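Long-range contacts in protein (sliding clamp) (Enterobacteria phage RB69, PDB 1B77), which probably encircles DNA as a three-subunit ring and tethers the phage DNA polymerase to its template, so that replication is processive: residues Phe14-Asn18 against Ile29-Val34; Thr38-Ala42 against Pro103-Ile107. Residue numbers count along the deposited sequence, not the author numbering.

Overall arrangement
Contacts 1 and 2 lie on opposite faces of one beta-sheet. Along the chain they come in series, 14-18 with 29-34 first and then 38-42 with 103-107, and their centres are about 8 Å apart. Strands 28-32 and 38-44 are antiparallel neighbours in the six-stranded sheet, paired where T31 N lies 2.9 Å from A40 O and A42 N lies 2.9 Å from I29 O. Contact 1 brings the end of helix 5-15 onto this edge, as in the DNA clamp fold, whose helices line the ring's inside; contact 2 lays over the other face the segment that probably leads on to the C-terminal domain, where R32 CB meets P103 CG at 3.4 Å.

Contact 1. Residues Phe14-Asn18 against Ile29-Val34; sequences FASIN and IMTRAV
A helix that ends over a beta-strand can hold it by both apolar and polar contacts, as here. F14, still helical (phi/psi -63/-42), directs its m-rotamer ring at extended 29-32; CE2 lies 3.8 Å from I29 CG1 and 3.7 Å from M30 CA, and CD2 3.5 Å from T31 CG2. F14 O accepts from I17 N (2.7 Å) and N18 N (3.0 Å) as the chain turns. I17, chi1 m and chi2 t, sets CG2 4.0 Å from A33 CB. This is the helix-on-sheet layering of the DNA clamp fold, with helix 5-15 packed on edge strand 28-32. N18 is extended (-149/122), its CA 5.0 Å from that of A33, against 6.6 Å for F14 and T31. Its t rotamer carries ND2 to R32 O (2.7 Å, 163°), while CB sits 3.4 Å from T31 OG1. One water bridges I17 O and V34 N, 2.8 Å from each; a second lies 2.7 Å from both N18 O and T31 OG1.

Contact 2. Residues Thr38-Ala42 against Pro103-Ile107; sequences TYAEA and PNKPI
Alternation along a beta-strand lets every second residue serve one face of a sheet, and 38-42 illustrates the rule: Y39 and E41 point their CA-CB bonds at 103-107, whereas A40 points away. The strand is extended throughout; 103-107 is an irregular segment in which N104 (-82/-15) makes the turn and K105 to I107 run extended again. The CA atoms of Y39 and I107 are 8.0 Å apart, those of E41 and P106 7.7 Å, a spacing filled by side chains.

Y39 is the centrepiece. With chi1 t (169°) and chi2 86°, its ring reaches across to the loop. I107, m at both chi1 and chi2, lays CG1 over one ring face in a CH-pi contact, 3.5 Å from the Y39 ring centroid and 8° off the normal. P103 meets the ring edge instead, its CG 4.2 Å from Y39 CE1. The phenol oxygen both accepts and donates: I107 N gives a hydrogen bond to Y39 OH (3.2 Å, 158°), and Y39 OH gives one to E41 OE1 at 2.6 Å. E41, with chi1 p, chi2 t and chi3 48°, places OE1 to receive it and 4.0 Å from P106 CB. A water lies 2.9 Å from E41 OE1 and 3.0 Å from I107 O, bridging the segments.

The contact pins the loop between strands 88-92 and 114-118, probably the clamp's interdomain connector, to the sheet. Strand 38-44 runs between strands 28-32 and 215-219, so Y39 is flanked by M30 and V217, while A40 touches I17 on the other face, where helix 5-15 packs.

Contact 1. Residues Phe14-Asn18 against Ile29-Val34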
ATOM      1  N   PHE A  14      -3.405 -22.279   2.048  1.00 21.51           N
ATOM      2  CA  PHE A  14      -4.458 -23.108   1.454  1.00 21.51           C
ATOM      3  C   PHE A  14      -5.574 -22.249   0.830  1.00 21.21           C
ATOM      4  O   PHE A  14      -6.058 -22.551  -0.265  1.00 21.24           O
ATOM      5  CB  PHE A  14      -5.052 -24.052   2.516  1.00 21.60           C
ATOM      6  CG  PHE A  14      -4.210 -25.281   2.803  1.00 21.90           C
ATOM      7  CD1 PHE A  14      -2.823 -25.251   2.688  1.00 21.71           C
ATOM      8  CD2 PHE A  14      -4.819 -26.468   3.221  1.00 22.15           C
ATOM      9  CE1 PHE A  14      -2.051 -26.388   2.990  1.00 21.75           C
ATOM     10  CE2 PHE A  14      -4.060 -27.605   3.523  1.00 22.24           C
ATOM     11  CZ  PHE A  14      -2.671 -27.563   3.406  1.00 22.18           C
ATOM     12  N   ALA A  15      -5.975 -21.178   1.515  1.00 20.65           N
ATOM     13  CA  ALA A  15      -7.031 -20.302   1.005  1.00 20.57           C
ATOM     14  C   ALA A  15      -6.662 -19.680  -0.340  1.00 21.10           C
ATOM     15  O   ALA A  15      -7.540 -19.269  -1.101  1.00 21.14           O
ATOM     16  CB  ALA A  15      -7.342 -19.197   2.012  1.00 20.42           C
ATOM     17  N   SER A  16      -5.368 -19.595  -0.635  1.00 21.11           N
ATOM     18  CA  SER A  16      -4.953 -19.033  -1.908  1.00 21.57           C
ATOM     19  C   SER A  16      -5.113 -20.110  -2.990  1.00 21.36           C
ATOM     20  O   SER A  16      -5.104 -19.813  -4.183  1.00 21.38           O
ATOM     21  CB  SER A  16      -3.500 -18.562  -1.841  1.00 22.24           C
ATOM     22  OG  SER A  16      -2.620 -19.669  -1.816  1.00 23.62           O
ATOM     23  N   ILE A  17      -5.252 -21.363  -2.567  1.00 21.21           N
ATOM     24  CA  ILE A  17      -5.439 -22.455  -3.519  1.00 20.82           C
ATOM     25  C   ILE A  17      -6.930 -22.649  -3.798  1.00 20.67           C
ATOM     26  O   ILE A  17      -7.328 -22.897  -4.933  1.00 20.57           O
ATOM     27  CB  ILE A  17      -4.854 -23.778  -2.992  1.00 20.91           C
ATOM     28  CG1 ILE A  17      -3.339 -23.643  -2.839  1.00 21.03           C
ATOM     29  CG2 ILE A  17      -5.204 -24.920  -3.959  1.00 20.65           C
ATOM     30  CD1 ILE A  17      -2.647 -24.874  -2.332  1.00 20.59           C
ATOM     31  N   ASN A  18      -7.736 -22.535  -2.749  1.00 20.55           N
ATOM     32  CA  ASN A  18      -9.195 -22.676  -2.823  1.00 20.97           C
ATOM     33  C   ASN A  18      -9.705 -21.751  -1.712  1.00 21.07           C
ATOM     34  O   ASN A  18      -9.332 -21.909  -0.549  1.00 21.11           O
ATOM     35  CB  ASN A  18      -9.613 -24.132  -2.529  1.00 20.68           C
ATOM     36  CG  ASN A  18     -11.107 -24.392  -2.779  1.00 20.98           C
ATOM     37  OD1 ASN A  18     -11.951 -23.520  -2.579  1.00 20.67           O
ATOM     38  ND2 ASN A  18     -11.430 -25.612  -3.202  1.00 21.17           N
ATOM     39  N   ILE A  29      -5.092 -31.489   7.625  1.00 25.52           N
ATOM     40  CA  ILE A  29      -5.833 -30.593   6.754  1.00 25.26           C
ATOM     41  C   ILE A  29      -5.403 -30.782   5.303  1.00 25.48           C
ATOM     42  O   ILE A  29      -4.252 -31.138   5.013  1.00 25.41           O
ATOM     43  CB  ILE A  29      -5.624 -29.116   7.145  1.00 24.72           C
ATOM     44  CG1 ILE A  29      -4.135 -28.783   7.141  1.00 24.37           C
ATOM     45  CG2 ILE A  29      -6.233 -28.849   8.515  1.00 24.71           C
ATOM     46  CD1 ILE A  29      -3.832 -27.323   7.347  1.00 23.86           C
ATOM     47  N   MET A  30      -6.341 -30.565   4.393  1.00 25.54           N
ATOM     48  CA  MET A  30      -6.062 -30.680   2.975  1.00 25.83           C
ATOM     49  C   MET A  30      -7.060 -29.853   2.175  1.00 25.98           C
ATOM     50  O   MET A  30      -8.142 -29.511   2.656  1.00 25.29           O
ATOM     51  CB  MET A  30      -6.119 -32.141   2.522  1.00 26.12           C
ATOM     52  CG  MET A  30      -7.476 -32.814   2.685  1.00 26.61           C
ATOM     53  SD  MET A  30      -7.483 -34.492   1.988  1.00 27.44           S
ATOM     54  CE  MET A  30      -9.047 -35.123   2.611  1.00 26.92           C
ATOM     55  N   THR A  31      -6.682 -29.535   0.946  1.00 26.09           N
ATOM     56  CA  THR A  31      -7.543 -28.764   0.078  1.00 26.43           C
ATOM     57  C   THR A  31      -7.144 -29.053  -1.358  1.00 26.63           C
ATOM     58  O   THR A  31      -6.071 -29.606  -1.625  1.00 26.37           O
ATOM     59  CB  THR A  31      -7.398 -27.248   0.344  1.00 26.76           C
ATOM     60  OG1 THR A  31      -8.387 -26.532  -0.411  1.00 26.87           O
ATOM     61  CG2 THR A  31      -6.008 -26.764  -0.063  1.00 25.99           C
ATOM     62  N   ARG A  32      -8.019 -28.690  -2.281  1.00 26.53           N
ATOM     63  CA  ARG A  32      -7.741 -28.887  -3.690  1.00 26.73           C
ATOM     64  C   ARG A  32      -8.434 -27.773  -4.461  1.00 25.93           C
ATOM     65  O   ARG A  32      -9.550 -27.380  -4.119  1.00 25.72           O
ATOM     66  CB  ARG A  32      -8.240 -30.261  -4.143  1.00 27.98           C
ATOM     67  CG  ARG A  32      -8.111 -30.489  -5.638  1.00 29.93           C
ATOM     68  CD  ARG A  32      -8.252 -31.962  -6.015  1.00 32.11           C
ATOM     69  NE  ARG A  32      -8.245 -32.122  -7.465  1.00 34.28           N
ATOM     70  CZ  ARG A  32      -8.197 -33.289  -8.103  1.00 35.66           C
ATOM     71  NH1 ARG A  32      -8.150 -34.428  -7.420  1.00 36.44           N
ATOM     72  NH2 ARG A  32      -8.200 -33.316  -9.431  1.00 35.73           N
ATOM     73  N   ALA A  33      -7.765 -27.264  -5.491  1.00 25.01           N
ATOM     74  CA  ALA A  33      -8.309 -26.184  -6.300  1.00 24.56           C
ATOM     75  C   ALA A  33      -9.588 -26.602  -7.027  1.00 24.62           C
ATOM     76  O   ALA A  33      -9.798 -27.779  -7.328  1.00 24.50           O
ATOM     77  CB  ALA A  33      -7.265 -25.715  -7.308  1.00 24.28           C
ATOM     78  N   VAL A  34     -10.444 -25.624  -7.289  1.00 24.61           N
ATOM     79  CA  VAL A  34     -11.686 -25.875  -7.993  1.00 24.52           C
ATOM     80  C   VAL A  34     -11.393 -26.527  -9.339  1.00 24.61           C
ATOM     81  O   VAL A  34     -12.110 -27.426  -9.760  1.00 24.52           O
ATOM     82  CB  VAL A  34     -12.467 -24.559  -8.222  1.00 24.50           C
ATOM     83  CG1 VAL A  34     -13.684 -24.809  -9.119  1.00 23.77           C
ATOM     84  CG2 VAL A  34     -12.917 -23.995  -6.874  1.00 24.66           C
TER
HETATM   85  O   HOH W   1      -9.646 -23.045  -6.452  1.00 20.76           O
HETATM   86  O   HOH W   2      -8.380 -24.086   0.833  1.00 20.39           O

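Contact 2. Residues Thr38-Ala42 against Pro103-Ile107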
ATOM      1  N   THR A  38      -4.123 -27.964  -8.413  1.00 29.45           N
ATOM      2  CA  THR A  38      -3.268 -27.959  -7.231  1.00 28.85           C
ATOM      3  C   THR A  38      -3.876 -28.581  -5.973  1.00 28.03           C
ATOM      4  O   THR A  38      -5.003 -28.269  -5.594  1.00 27.97           O
ATOM      5  CB  THR A  38      -2.821 -26.509  -6.903  1.00 29.12           C
ATOM      6  OG1 THR A  38      -2.003 -26.007  -7.968  1.00 29.48           O
ATOM      7  CG2 THR A  38      -2.020 -26.467  -5.606  1.00 29.34           C
ATOM      8  N   TYR A  39      -3.112 -29.457  -5.325  1.00 27.11           N
ATOM      9  CA  TYR A  39      -3.540 -30.119  -4.088  1.00 26.64           C
ATOM     10  C   TYR A  39      -2.555 -29.785  -2.965  1.00 26.48           C
ATOM     11  O   TYR A  39      -1.357 -29.650  -3.207  1.00 26.64           O
ATOM     12  CB  TYR A  39      -3.569 -31.640  -4.282  1.00 26.27           C
ATOM     13  CG  TYR A  39      -3.753 -32.456  -3.003  1.00 25.64           C
ATOM     14  CD1 TYR A  39      -5.025 -32.731  -2.495  1.00 25.76           C
ATOM     15  CD2 TYR A  39      -2.649 -32.976  -2.324  1.00 25.36           C
ATOM     16  CE1 TYR A  39      -5.191 -33.506  -1.338  1.00 25.75           C
ATOM     17  CE2 TYR A  39      -2.799 -33.749  -1.169  1.00 25.38           C
ATOM     18  CZ  TYR A  39      -4.070 -34.013  -0.684  1.00 25.81           C
ATOM     19  OH  TYR A  39      -4.227 -34.785   0.448  1.00 25.93           O
ATOM     20  N   ALA A  40      -3.056 -29.660  -1.741  1.00 26.04           N
ATOM     21  CA  ALA A  40      -2.204 -29.368  -0.596  1.00 25.99           C
ATOM     22  C   ALA A  40      -2.689 -30.108   0.644  1.00 26.33           C
ATOM     23  O   ALA A  40      -3.896 -30.296   0.844  1.00 25.78           O
ATOM     24  CB  ALA A  40      -2.162 -27.867  -0.323  1.00 25.80           C
ATOM     25  N   GLU A  41      -1.738 -30.523   1.476  1.00 26.62           N
ATOM     26  CA  GLU A  41      -2.054 -31.233   2.702  1.00 27.33           C
ATOM     27  C   GLU A  41      -0.962 -31.002   3.730  1.00 27.70           C
ATOM     28  O   GLU A  41       0.189 -30.718   3.387  1.00 27.14           O
ATOM     29  CB  GLU A  41      -2.194 -32.735   2.444  1.00 27.69           C
ATOM     30  CG  GLU A  41      -0.923 -33.405   1.931  1.00 28.46           C
ATOM     31  CD  GLU A  41      -0.997 -34.927   2.004  1.00 28.45           C
ATOM     32  OE1 GLU A  41      -2.010 -35.511   1.574  1.00 27.83           O
ATOM     33  OE2 GLU A  41      -0.027 -35.538   2.493  1.00 29.92           O
ATOM     34  N   ALA A  42      -1.327 -31.144   4.997  1.00 28.21           N
ATOM     35  CA  ALA A  42      -0.367 -30.940   6.064  1.00 29.05           C
ATOM     36  C   ALA A  42      -0.849 -31.468   7.398  1.00 29.62           C
ATOM     37  O   ALA A  42      -2.048 -31.463   7.684  1.00 29.61           O
ATOM     38  CB  ALA A  42      -0.054 -29.451   6.189  1.00 29.00           C
ATOM     39  N   PRO A 103     -11.404 -32.199  -1.421  1.00 30.75           N
ATOM     40  CA  PRO A 103     -10.919 -33.568  -1.624  1.00 31.98           C
ATOM     41  C   PRO A 103     -11.705 -34.505  -0.700  1.00 33.37           C
ATOM     42  O   PRO A 103     -11.811 -34.239   0.499  1.00 33.33           O
ATOM     43  CB  PRO A 103      -9.452 -33.480  -1.200  1.00 31.53           C
ATOM     44  CG  PRO A 103      -9.106 -32.030  -1.392  1.00 31.60           C
ATOM     45  CD  PRO A 103     -10.333 -31.355  -0.862  1.00 30.93           C
ATOM     46  N   ASN A 104     -12.255 -35.593  -1.234  1.00 35.16           N
ATOM     47  CA  ASN A 104     -13.013 -36.524  -0.386  1.00 37.10           C
ATOM     48  C   ASN A 104     -12.062 -37.471   0.346  1.00 37.52           C
ATOM     49  O   ASN A 104     -12.437 -38.123   1.317  1.00 37.52           O
ATOM     50  CB  ASN A 104     -14.024 -37.338  -1.213  1.00 38.13           C
ATOM     51  CG  ASN A 104     -13.357 -38.290  -2.204  1.00 39.32           C
ATOM     52  OD1 ASN A 104     -14.027 -39.111  -2.836  1.00 40.34           O
ATOM     53  ND2 ASN A 104     -12.043 -38.180  -2.351  1.00 40.17           N
ATOM     54  N   LYS A 105     -10.821 -37.520  -0.127  1.00 38.17           N
ATOM     55  CA  LYS A 105      -9.798 -38.368   0.461  1.00 38.92           C
ATOM     56  C   LYS A 105      -8.428 -37.834   0.048  1.00 39.14           C
ATOM     57  O   LYS A 105      -8.264 -37.295  -1.046  1.00 39.33           O
ATOM     58  CB  LYS A 105      -9.965 -39.813  -0.031  1.00 39.35           C
ATOM     59  CG  LYS A 105      -9.769 -39.994  -1.532  1.00 40.04           C
ATOM     60  CD  LYS A 105     -10.258 -41.364  -2.017  1.00 40.95           C
ATOM     61  CE  LYS A 105     -11.785 -41.473  -1.951  1.00 41.69           C
ATOM     62  NZ  LYS A 105     -12.305 -42.762  -2.518  1.00 42.16           N
ATOM     63  N   PRO A 106      -7.425 -37.968   0.922  1.00 39.34           N
ATOM     64  CA  PRO A 106      -6.082 -37.482   0.598  1.00 39.58           C
ATOM     65  C   PRO A 106      -5.502 -38.126  -0.655  1.00 39.81           C
ATOM     66  O   PRO A 106      -5.926 -39.203  -1.063  1.00 39.78           O
ATOM     67  CB  PRO A 106      -5.283 -37.832   1.845  1.00 39.43           C
ATOM     68  CG  PRO A 106      -6.006 -39.041   2.378  1.00 39.69           C
ATOM     69  CD  PRO A 106      -7.438 -38.625   2.239  1.00 39.28           C
ATOM     70  N   ILE A 107      -4.531 -37.458  -1.264  1.00 40.14           N
ATOM     71  CA  ILE A 107      -3.903 -37.985  -2.463  1.00 40.36           C
ATOM     72  C   ILE A 107      -2.748 -38.902  -2.104  1.00 40.62           C
ATOM     73  O   ILE A 107      -1.912 -38.574  -1.258  1.00 40.83           O
ATOM     74  CB  ILE A 107      -3.366 -36.850  -3.359  1.00 40.43           C
ATOM     75  CG1 ILE A 107      -4.525 -35.996  -3.872  1.00 40.38           C
ATOM     76  CG2 ILE A 107      -2.584 -37.430  -4.528  1.00 40.53           C
ATOM     77  CD1 ILE A 107      -5.496 -36.750  -4.770  1.00 40.42           C
TER
HETATM   78  O   HOH W   3      -1.020 -38.184   1.564  1.00 49.57           O